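Local coordinates for protein dimethylsulfoniopropionate lyase (Roseovarius nubinhibens, PDB 4B29) that probably cleaves dimethylsulfoniopropionate to release dimethyl sulfide, using a zinc ion bound within a cupin-type beta barrel, at residues A[37-42]-A[49-54]. Sequence-based numbering, arbitrary orientation. Where two conformers were deposited one is given.
Sequences DWHEAL and ATWPED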
# COMPACT_ATOMS: atom_id res chain seq x y z
N ASP A 37 10.36 -10.96 -2.21
CA ASP A 37 9.98 -12.36 -2.01
C ASP A 37 8.44 -12.50 -2.19
O ASP A 37 7.98 -13.50 -2.77
CB ASP A 37 10.30 -12.79 -0.57
CG ASP A 37 11.81 -13.02 -0.32
OD1 ASP A 37 12.59 -13.14 -1.29
OD2 ASP A 37 12.17 -13.10 0.88
N TRP A 38 7.72 -11.52 -1.67
CA TRP A 38 6.23 -11.47 -1.78
C TRP A 38 5.84 -11.42 -3.26
O TRP A 38 5.02 -12.20 -3.74
CB TRP A 38 5.76 -10.27 -1.02
CG TRP A 38 4.27 -9.98 -1.00
CD1 TRP A 38 3.63 -8.94 -1.64
CD2 TRP A 38 3.28 -10.63 -0.19
NE1 TRP A 38 2.29 -8.90 -1.26
CE2 TRP A 38 2.07 -9.93 -0.37
CE3 TRP A 38 3.33 -11.71 0.71
CZ2 TRP A 38 0.89 -10.30 0.28
CZ3 TRP A 38 2.14 -12.08 1.37
CH2 TRP A 38 0.94 -11.37 1.12
N HIS A 39 6.47 -10.49 -4.01
CA HIS A 39 6.20 -10.42 -5.43
C HIS A 39 6.46 -11.73 -6.16
O HIS A 39 5.64 -12.18 -6.95
CB HIS A 39 7.04 -9.26 -6.03
CG HIS A 39 6.91 -9.10 -7.51
ND1 HIS A 39 7.67 -9.81 -8.41
CD2 HIS A 39 6.18 -8.21 -8.22
CE1 HIS A 39 7.34 -9.43 -9.64
NE2 HIS A 39 6.44 -8.48 -9.55
N GLU A 40 7.61 -12.37 -5.86
CA GLU A 40 8.02 -13.61 -6.52
C GLU A 40 7.00 -14.70 -6.23
O GLU A 40 6.74 -15.56 -7.06
CB GLU A 40 9.39 -14.09 -5.97
CG GLU A 40 9.80 -15.43 -6.61
CD GLU A 40 11.29 -15.76 -6.49
OE1 GLU A 40 11.91 -15.41 -5.47
OE2 GLU A 40 11.82 -16.39 -7.44
N ALA A 41 6.48 -14.67 -5.00
CA ALA A 41 5.55 -15.74 -4.55
C ALA A 41 4.12 -15.57 -5.09
O ALA A 41 3.33 -16.52 -4.96
CB ALA A 41 5.51 -15.79 -3.03
N LEU A 42 3.78 -14.39 -5.62
CA LEU A 42 2.38 -14.10 -6.08
C LEU A 42 2.33 -14.10 -7.62
O LEU A 42 2.76 -13.13 -8.26
CB LEU A 42 1.89 -12.74 -5.55
CG LEU A 42 1.61 -12.68 -4.05
CD1 LEU A 42 1.34 -11.25 -3.63
CD2 LEU A 42 0.37 -13.52 -3.73
N ALA A 49 3.95 -7.17 -13.41
CA ALA A 49 5.25 -6.45 -13.64
C ALA A 49 6.41 -7.33 -13.28
O ALA A 49 6.35 -8.08 -12.29
CB ALA A 49 5.28 -5.17 -12.79
N THR A 50 7.51 -7.22 -14.05
CA THR A 50 8.74 -7.88 -13.66
C THR A 50 9.39 -7.08 -12.53
O THR A 50 9.37 -5.84 -12.54
CB THR A 50 9.68 -7.89 -14.90
OG1 THR A 50 9.00 -8.63 -15.92
CG2 THR A 50 10.98 -8.62 -14.59
N TRP A 51 10.00 -7.77 -11.57
CA TRP A 51 10.66 -7.04 -10.49
C TRP A 51 11.90 -6.35 -11.07
O TRP A 51 12.67 -7.02 -11.71
CB TRP A 51 11.11 -8.02 -9.42
CG TRP A 51 11.62 -7.30 -8.17
CD1 TRP A 51 12.93 -7.10 -7.82
CD2 TRP A 51 10.83 -6.69 -7.16
NE1 TRP A 51 13.00 -6.41 -6.64
CE2 TRP A 51 11.73 -6.16 -6.19
CE3 TRP A 51 9.44 -6.57 -6.94
CZ2 TRP A 51 11.29 -5.49 -5.05
CZ3 TRP A 51 9.01 -5.91 -5.77
CH2 TRP A 51 9.94 -5.37 -4.84
N PRO A 52 12.06 -5.05 -10.81
CA PRO A 52 13.15 -4.29 -11.48
C PRO A 52 14.54 -4.73 -10.99
O PRO A 52 14.70 -5.10 -9.84
CB PRO A 52 12.86 -2.83 -11.08
CG PRO A 52 11.79 -2.82 -10.02
CD PRO A 52 11.16 -4.22 -9.98
N GLU A 53 15.53 -4.71 -11.89
CA GLU A 53 16.87 -5.07 -11.51
C GLU A 53 17.69 -3.82 -11.13
O GLU A 53 18.86 -3.94 -10.74
CB GLU A 53 17.54 -5.89 -12.64
CG GLU A 53 17.10 -7.37 -12.66
CD GLU A 53 17.26 -8.10 -11.30
OE1 GLU A 53 18.37 -8.08 -10.72
OE2 GLU A 53 16.25 -8.69 -10.81
N ASP A 54 17.08 -2.64 -11.20
CA ASP A 54 17.84 -1.40 -11.01
C ASP A 54 17.49 -0.59 -9.77
O ASP A 54 17.76 0.60 -9.72
CB ASP A 54 17.74 -0.54 -12.26
CG ASP A 54 16.32 -0.05 -12.52
OD1 ASP A 54 15.38 -0.42 -11.76
OD2 ASP A 54 16.14 0.73 -13.49
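His39, near the C-terminal end of helix 24-41, bridges to the loop 49-54. CB of His39 starts the contact, lying 3.7 Å from CE3 of Trp51. At CG of His39 the ring begins, and this atom makes the closest approach to the indole, with CE3 of Trp51 3.6 Å away. That indole carbon stands over one face of the imidazole, displaced toward its rim, and the two ring planes meet at 55°, an oblique pairing. CG of His39 is anti to the backbone N (chi1 178°), which carries the ring out from the helix toward the loop. CD2 of His39 lies 3.9 Å from CE3 of Trp51, and ND1 of His39 passes 4.0 Å from CB of Trp51. CE1 of His39 is 3.1 Å from O of Ala49, with N of Trp51 next at 3.7 Å. The helix and the loop belong to the helical N-terminal part beside the cupin barrel of this lyase: the chain turns through helix 43-48 and comes back beside the helix it left, on its way to strand 56-57. NE2 of His39 ends the side chain by donating to the carbonyl O of Ala49 at 2.8 Å. The acceptor lies in the imidazole plane, yet the N-H...O angle of 133° leaves the bond distinctly bent. Histidine suits the place because one flat ring offers carbon surface to an aromatic neighbour and an N-H at its far edge. Tryptophan is broad enough to meet His39 and still pack on Leu32, Ala35 and Arg36 of helix 24-41, whereas the small Ala49 brings its backbone carbonyl close and rests its methyl on Leu132.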